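Local coordinates for protein endonuclease II (Enterobacteria phage t4, PDB 2WSH) that nicks and cleaves cytosine-containing double-stranded DNA sequence-specifically, using magnesium, so that the phage can degrade host DNA and scavenge its nucleotides, at residues 24-27 / 28-32; 58-61 / 62-65; 74-77 / 78-81. The protein carries 1 engineered substitution. All coordinates share one frame; numbering follows the deposited sequence. Where two conformers were deposited one is given.

Contact 1: residues 24-27 / 28-32; sequences ELDD and NGSIK
With chi1 at 64°, the Asp26 side chain stands between its own backbone N and carbonyl carbon, which folds its carboxylate back over the tight turn to meet the backbone of Ser30. Ser30 in turn carries OG anti to its backbone N, and this leaves CB as the part of its side chain closest to the acid, with Asp26 OD2 3.2 Å from Ser30 CB. The carboxylate is gripped by a nearly straight bond (170°) from the backbone: Ser30 N donates to Asp26 OD1 at 2.7 Å, from above the carboxylate plane. Asn28 N adds a weak bond to the same oxygen. The backbone supplies the rest of the closure. Asp26 O accepts from Gly29 N at 2.9 Å, while Asp26 N donates to Ser30 O at 2.8 Å. A type I turn from Asp26 to Gly29, with Gly29 at positive phi and these two bonds converging on Asp26, corresponds to a hairpin with a G1 bulge. Farther from the turn Leu25 bridges to Ile31, and Lys32 N donates to Glu24 O at 3.1 Å. One water joins Glu24 N to Lys32 O. Leu25 CD2 lies 3.9 Å from Ile31 CG1, on the side where both residues also touch Leu91 of helix 82-92, and Asn73 of helix 61-73 accepts from Ile31 N. The extended Lys32 runs alongside residues 24-26, its CG 4.0 Å from Asp26 CB and its CE near Leu25 O. Its NZ stays 4.6 Å from Glu24 OE2, so any attraction there is probably diffuse and weakened by solvent. The chemistry implies a surface loop fixed by backbone bonds and by one carboxylate oxygen that ties the start of the turn to the residue beyond it.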
loop_
_atom_site.group_PDB
_atom_site.type_symbol
_atom_site.label_atom_id
_atom_site.label_comp_id
_atom_site.label_asym_id
_atom_site.label_seq_id
_atom_site.Cartn_x
_atom_site.Cartn_y
_atom_site.Cartn_z
ATOM N N GLU A 24 -15.016 36.034 4.886
ATOM C CA GLU A 24 -15.826 37.218 4.637
ATOM C C GLU A 24 -15.486 38.371 5.578
ATOM O O GLU A 24 -15.299 38.176 6.779
ATOM C CB GLU A 24 -17.315 36.871 4.719
ATOM C CG GLU A 24 -17.674 35.933 5.860
ATOM C CD GLU A 24 -18.953 35.161 5.594
ATOM O OE1 GLU A 24 -19.434 35.186 4.440
ATOM O OE2 GLU A 24 -19.475 34.527 6.536
ATOM N N LEU A 25 -15.397 39.571 5.012
ATOM C CA LEU A 25 -15.111 40.776 5.780
ATOM C C LEU A 25 -16.381 41.296 6.442
ATOM O O LEU A 25 -17.466 41.197 5.872
ATOM C CB LEU A 25 -14.529 41.857 4.870
ATOM C CG LEU A 25 -13.174 41.585 4.214
ATOM C CD1 LEU A 25 -12.854 42.664 3.191
ATOM C CD2 LEU A 25 -12.072 41.492 5.259
ATOM N N ASP A 26 -16.248 41.845 7.648
ATOM C CA ASP A 26 -17.386 42.464 8.321
ATOM C C ASP A 26 -17.462 43.956 7.994
ATOM O O ASP A 26 -16.700 44.457 7.165
ATOM C CB ASP A 26 -17.348 42.225 9.838
ATOM C CG ASP A 26 -16.154 42.880 10.512
ATOM O OD1 ASP A 26 -15.584 43.830 9.938
ATOM O OD2 ASP A 26 -15.786 42.444 11.625
ATOM N N ASP A 27 -18.380 44.658 8.651
ATOM C CA ASP A 27 -18.662 46.055 8.328
ATOM C C ASP A 27 -17.453 46.982 8.430
ATOM O O ASP A 27 -17.326 47.927 7.650
ATOM C CB ASP A 27 -19.818 46.581 9.180
ATOM C CG ASP A 27 -21.167 46.087 8.693
ATOM O OD1 ASP A 27 -21.277 45.757 7.493
ATOM O OD2 ASP A 27 -22.113 46.032 9.507
ATOM N N ASN A 28 -16.570 46.719 9.387
ATOM C CA ASN A 28 -15.356 47.519 9.518
ATOM C C ASN A 28 -14.128 46.849 8.901
ATOM O O ASN A 28 -13.003 47.317 9.071
ATOM C CB ASN A 28 -15.104 47.921 10.976
ATOM C CG ASN A 28 -15.404 46.803 11.952
ATOM O OD1 ASN A 28 -15.076 45.643 11.707
ATOM N ND2 ASN A 28 -16.030 47.149 13.073
ATOM N N GLY A 29 -14.357 45.754 8.182
ATOM C CA GLY A 29 -13.319 45.131 7.381
ATOM C C GLY A 29 -12.505 44.051 8.069
ATOM O O GLY A 29 -11.355 43.808 7.704
ATOM N N SER A 30 -13.094 43.396 9.060
ATOM C CA SER A 30 -12.413 42.307 9.750
ATOM C C SER A 30 -12.951 40.954 9.296
ATOM O O SER A 30 -14.162 40.769 9.182
ATOM C CB SER A 30 -12.575 42.446 11.263
ATOM O OG SER A 30 -11.968 41.358 11.938
ATOM N N ILE A 31 -12.048 40.014 9.034
ATOM C CA ILE A 31 -12.448 38.651 8.698
ATOM C C ILE A 31 -13.171 38.009 9.877
ATOM O O ILE A 31 -12.560 37.713 10.906
ATOM C CB ILE A 31 -11.238 37.776 8.307
ATOM C CG1 ILE A 31 -10.602 38.284 7.014
ATOM C CG2 ILE A 31 -11.659 36.325 8.147
ATOM C CD1 ILE A 31 -9.312 37.581 6.646
ATOM N N LYS A 32 -14.475 37.797 9.723
ATOM C CA LYS A 32 -15.287 37.224 10.793
ATOM C C LYS A 32 -14.700 35.905 11.271
ATOM O O LYS A 32 -13.965 35.243 10.538
ATOM C CB LYS A 32 -16.730 37.011 10.325
ATOM C CG LYS A 32 -17.406 38.257 9.772
ATOM C CD LYS A 32 -18.852 37.966 9.401
ATOM C CE LYS A 32 -19.437 39.061 8.523
ATOM N NZ LYS A 32 -20.786 38.682 8.012
HETATM O O HOH W 1 -14.695 34.681 7.690
#

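Contact 2: residues 58-61 / 62-65; sequences TKNL and RKRI. With PO4 (phosphate ion), chain E.
Arg64 meets the end of the preceding loop first through CB, which lies 3.7 Å from Asn60 O, the carbonyl to which Arg64 N donates in the helical pattern. CG leaves anti to the backbone N (chi1 -173°), and bends at chi2 and chi3 then turn the chain back toward Thr58 and a phosphate ion that probably comes from the crystallisation liquor. In the conformer described, one of two deposited, CG and CD pass beside phosphate O4, and NE lies between that oxygen and Thr58 OG1, more distant from both than NH1 and NH2 are from their partners. At CZ the flat group lies under Thr58, whose OG1 sits over one guanidinium face, offset toward the rim and 3.0 Å from Arg64 NH2, without the angle for a hydrogen bond. NH1 here donates to phosphate O4 at 2.5 Å, a doubtfully short length, and to Lys57 O, whereas NH2 has a weak bond to a water in the guanidinium plane that also accepts from Lys59 N. Thr58 OG1 is itself held, accepting from Asn60 N at 3.1 Å in an ST turn. Asn60 is the N-cap of helix 61-73: its OD1 receives Lys63 N at 3.2 Å from above the amide plane and is also bonded by Asn38. The aliphatic part of Lys63 crosses the Asn60 amide at about a right angle. Buried beneath, Leu61 CD1 meets Ile65 CD1 at 3.6 Å, and Ile65 N donates to Leu61 O at 2.9 Å. Tyr44, Tyr54 and Lys83 complete the phosphate site. Together with the guanidinium they form an anion pocket, consistent with a place for a DNA phosphate in the GIY-YIG domain; the capped helix start probably steadies the backbone from which Arg64 reaches the ion, though the arginine has a second conformer.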
loop_
_atom_site.group_PDB
_atom_site.type_symbol
_atom_site.label_atom_id
_atom_site.label_comp_id
_atom_site.label_asym_id
_atom_site.label_seq_id
_atom_site.Cartn_x
_atom_site.Cartn_y
_atom_site.Cartn_z
ATOM N N THR A 58 -1.945 20.097 4.534
ATOM C CA THR A 58 -1.900 20.423 5.958
ATOM C C THR A 58 -2.307 19.259 6.863
ATOM O O THR A 58 -3.165 18.448 6.508
ATOM C CB THR A 58 -2.778 21.643 6.288
ATOM O OG1 THR A 58 -2.623 21.995 7.670
ATOM C CG2 THR A 58 -4.243 21.344 6.007
ATOM N N LYS A 59 -1.682 19.190 8.035
ATOM C CA LYS A 59 -2.038 18.201 9.047
ATOM C C LYS A 59 -3.281 18.648 9.814
ATOM O O LYS A 59 -3.912 17.850 10.508
ATOM C CB LYS A 59 -0.881 18.009 10.032
ATOM C CG LYS A 59 0.386 17.415 9.440
ATOM C CD LYS A 59 1.580 17.721 10.341
ATOM C CE LYS A 59 2.895 17.199 9.768
ATOM N NZ LYS A 59 3.226 15.822 10.241
ATOM N N ASN A 60 -3.628 19.927 9.684
ATOM C CA ASN A 60 -4.684 20.531 10.493
ATOM C C ASN A 60 -5.270 21.775 9.828
ATOM O O ASN A 60 -4.715 22.871 9.933
ATOM C CB ASN A 60 -4.132 20.876 11.879
ATOM C CG ASN A 60 -5.202 21.349 12.841
ATOM O OD1 ASN A 60 -6.230 21.892 12.436
ATOM N ND2 ASN A 60 -4.954 21.163 14.131
ATOM N N LEU A 61 -6.409 21.605 9.165
ATOM C CA LEU A 61 -6.960 22.655 8.310
ATOM C C LEU A 61 -7.526 23.849 9.073
ATOM O O LEU A 61 -7.378 24.997 8.642
ATOM C CB LEU A 61 -8.018 22.079 7.366
ATOM C CG LEU A 61 -8.560 23.033 6.302
ATOM C CD1 LEU A 61 -7.429 23.571 5.436
ATOM C CD2 LEU A 61 -9.611 22.335 5.449
ATOM N N ARG A 62 -8.180 23.589 10.200
ATOM C CA ARG A 62 -8.749 24.680 10.980
ATOM C C ARG A 62 -7.629 25.599 11.456
ATOM O O ARG A 62 -7.772 26.823 11.463
ATOM C CB ARG A 62 -9.567 24.156 12.166
ATOM C CG ARG A 62 -10.433 25.225 12.824
ATOM C CD ARG A 62 -11.341 24.644 13.893
ATOM N NE ARG A 62 -10.593 24.173 15.055
ATOM C CZ ARG A 62 -11.151 23.614 16.125
ATOM N NH1 ARG A 62 -12.466 23.453 16.182
ATOM N NH2 ARG A 62 -10.393 23.214 17.139
ATOM N N LYS A 63 -6.508 25.005 11.850
ATOM C CA LYS A 63 -5.355 25.790 12.271
ATOM C C LYS A 63 -4.763 26.612 11.128
ATOM O O LYS A 63 -4.447 27.788 11.306
ATOM C CB LYS A 63 -4.281 24.905 12.908
ATOM C CG LYS A 63 -4.342 24.869 14.429
ATOM C CD LYS A 63 -3.111 24.204 15.029
ATOM C CE LYS A 63 -1.848 25.016 14.766
ATOM N NZ LYS A 63 -0.674 24.470 15.506
ATOM N N ARG A 64 -4.625 25.990 9.960
ATOM C CA ARG A 64 -4.046 26.654 8.794
ATOM C C ARG A 64 -4.878 27.850 8.332
ATOM O O ARG A 64 -4.337 28.920 8.051
ATOM C CB ARG A 64 -3.872 25.660 7.642
ATOM C CG ARG A 64 -3.125 26.216 6.432
ATOM C CD ARG A 64 -1.661 26.500 6.753
ATOM N NE ARG A 64 -1.041 25.407 7.497
ATOM C CZ ARG A 64 -0.477 24.337 6.944
ATOM N NH1 ARG A 64 -0.446 24.195 5.627
ATOM N NH2 ARG A 64 0.055 23.402 7.715
ATOM N N ILE A 65 -6.191 27.665 8.249
ATOM C CA ILE A 65 -7.084 28.738 7.835
ATOM C C ILE A 65 -7.047 29.891 8.832
ATOM O O ILE A 65 -6.946 31.056 8.445
ATOM C CB ILE A 65 -8.541 28.264 7.660
ATOM C CG1 ILE A 65 -8.611 27.088 6.682
ATOM C CG2 ILE A 65 -9.417 29.415 7.186
ATOM C CD1 ILE A 65 -7.643 27.195 5.539
HETATM P P PO4 E . 0.948 26.057 3.452
HETATM O O1 PO4 E . 0.740 25.634 2.018
HETATM O O2 PO4 E . 1.763 25.013 4.180
HETATM O O3 PO4 E . 1.657 27.390 3.529
HETATM O O4 PO4 E . -0.416 26.182 4.081
HETATM O O HOH W 2 0.978 21.105 8.360
#

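Contact 3: residues 74-77 / 78-81; sequences RKDK and TSDS
Hydrogen bonding centres on Asp76, whose OD1 accepts twice from Thr78. The hydroxyl donates first, Thr78 OG1 lying 2.9 Å from Asp76 OD1 on the syn side and only slightly out of the carboxylate plane. The second bond comes from the backbone: Thr78 N is 3.1 Å from Asp76 OD1 and nearly straight at 166°, but arrives from above that plane. Two donors on one oxygen would restrain the carboxylate's rotation in the Thr78 conformer described, the bond from Thr78 N not depending on the side chain. Asp76 CG is anti to the backbone N (chi1 -177°), a setting that carries the acid forward along the chain, where it crosses the Thr78 side chain at about a right angle. Thr78 OG1 stands between its backbone N and carbonyl carbon, on the side facing the acid; Thr78 was deposited in two conformers, so its hydroxyl bond describes one of them.

Water-mediated bonding joins the later part of the loop. One water donates to Lys77 O at 2.7 Å and is hydrogen-bonded to Ser81 OG at 2.5 Å, spanning the bend between the two residues.

Near the helix, Ser79 OG lies 3.0 Å from Asp76 O, and the Ser79 side chain also touches Tyr67 and Ala71 of helix 61-73, which sets this part of the loop against the preceding helix. Ser81 CB approaches the same carbonyl, at 4.0 Å from Asp76 O, in van der Waals contact.

As a whole the segment is a helix-to-helix connection. Lys75, with its positive phi, ends helix 61-73 in a Schellman motif; Asp76 opens an Asx turn through its bond to Thr78 N; and Ser81 occupies the N-cap position of helix 82-92, although its side chain makes no capping bond.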
loop_
_atom_site.group_PDB
_atom_site.type_symbol
_atom_site.label_atom_id
_atom_site.label_comp_id
_atom_site.label_asym_id
_atom_site.label_seq_id
_atom_site.Cartn_x
_atom_site.Cartn_y
_atom_site.Cartn_z
ATOM N N ARG A 74 -4.475 40.966 11.736
ATOM C CA ARG A 74 -3.420 41.645 12.481
ATOM C C ARG A 74 -2.541 42.496 11.571
ATOM O O ARG A 74 -1.660 43.213 12.045
ATOM C CB ARG A 74 -2.556 40.631 13.232
ATOM C CG ARG A 74 -3.292 39.903 14.340
ATOM C CD ARG A 74 -3.837 40.900 15.348
ATOM N NE ARG A 74 -4.617 40.255 16.400
ATOM C CZ ARG A 74 -5.005 40.863 17.516
ATOM N NH1 ARG A 74 -4.683 42.134 17.725
ATOM N NH2 ARG A 74 -5.715 40.203 18.420
ATOM N N LYS A 75 -2.780 42.414 10.266
ATOM C CA LYS A 75 -1.936 43.100 9.293
ATOM C C LYS A 75 -0.479 42.713 9.512
ATOM O O LYS A 75 0.416 43.554 9.472
ATOM C CB LYS A 75 -2.114 44.617 9.395
ATOM C CG LYS A 75 -3.492 45.104 8.962
ATOM C CD LYS A 75 -3.714 46.565 9.325
ATOM C CE LYS A 75 -5.008 47.094 8.723
ATOM N NZ LYS A 75 -6.182 46.241 9.072
ATOM N N ASP A 76 -0.258 41.423 9.745
ATOM C CA ASP A 76 1.067 40.884 10.014
ATOM C C ASP A 76 1.785 40.502 8.718
ATOM O O ASP A 76 1.346 39.608 7.995
ATOM C CB ASP A 76 0.936 39.669 10.928
ATOM C CG ASP A 76 2.270 39.087 11.329
ATOM O OD1 ASP A 76 3.315 39.727 11.084
ATOM O OD2 ASP A 76 2.267 37.976 11.898
ATOM N N LYS A 77 2.896 41.176 8.440
ATOM C CA LYS A 77 3.638 40.974 7.197
ATOM C C LYS A 77 4.945 40.200 7.392
ATOM O O LYS A 77 5.779 40.139 6.491
ATOM C CB LYS A 77 3.944 42.325 6.543
ATOM C CG LYS A 77 2.726 43.098 6.060
ATOM C CD LYS A 77 3.125 44.517 5.670
ATOM C CE LYS A 77 2.105 45.177 4.754
ATOM N NZ LYS A 77 0.880 45.621 5.476
ATOM N N THR A 78 5.128 39.613 8.569
ATOM C CA THR A 78 6.337 38.844 8.845
ATOM C C THR A 78 6.140 37.376 8.478
ATOM O O THR A 78 7.079 36.579 8.519
ATOM C CB THR A 78 6.732 38.932 10.330
ATOM O OG1 THR A 78 5.811 38.169 11.119
ATOM C CG2 THR A 78 6.719 40.380 10.802
ATOM N N SER A 79 4.913 37.036 8.102
ATOM C CA SER A 79 4.498 35.643 7.945
ATOM C C SER A 79 5.058 34.807 6.789
ATOM O O SER A 79 4.762 33.614 6.713
ATOM C CB SER A 79 2.970 35.611 7.836
ATOM O OG SER A 79 2.405 36.826 8.304
ATOM N N ASP A 80 5.861 35.393 5.905
ATOM C CA ASP A 80 5.943 34.852 4.552
ATOM C C ASP A 80 4.498 34.972 4.103
ATOM O O ASP A 80 3.728 34.007 4.134
ATOM C CB ASP A 80 6.395 33.392 4.536
ATOM C CG ASP A 80 6.099 32.700 3.209
ATOM O OD1 ASP A 80 5.813 33.404 2.214
ATOM O OD2 ASP A 80 6.148 31.452 3.161
ATOM N N SER A 81 4.138 36.185 3.711
ATOM C CA SER A 81 2.756 36.629 3.738
ATOM C C SER A 81 2.192 36.930 2.363
ATOM O O SER A 81 1.176 37.612 2.245
ATOM C CB SER A 81 2.671 37.888 4.594
ATOM O OG SER A 81 3.717 38.782 4.243
HETATM O O HOH W 3 6.118 38.092 4.692
#

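In the fold
The three contacts follow one another along the chain without touching. Contact 2 lies nearest the middle of the molecule, its centre about 8 Å from that of the chain, against about 20 Å for contact 1 and 17 Å for contact 3. Helix 61-73 relates them: contact 2 starts it, contact 3 follows its end, and the loop of contact 1 leans on it through Asn73 and Ile72. The centres of contacts 1 and 3 stand about 18 Å apart, those of contacts 2 and 3 about 17 Å. Of the three, contact 2 holds the phosphate, while Lys83, from the helix that contact 3 leads into, also binds that ion.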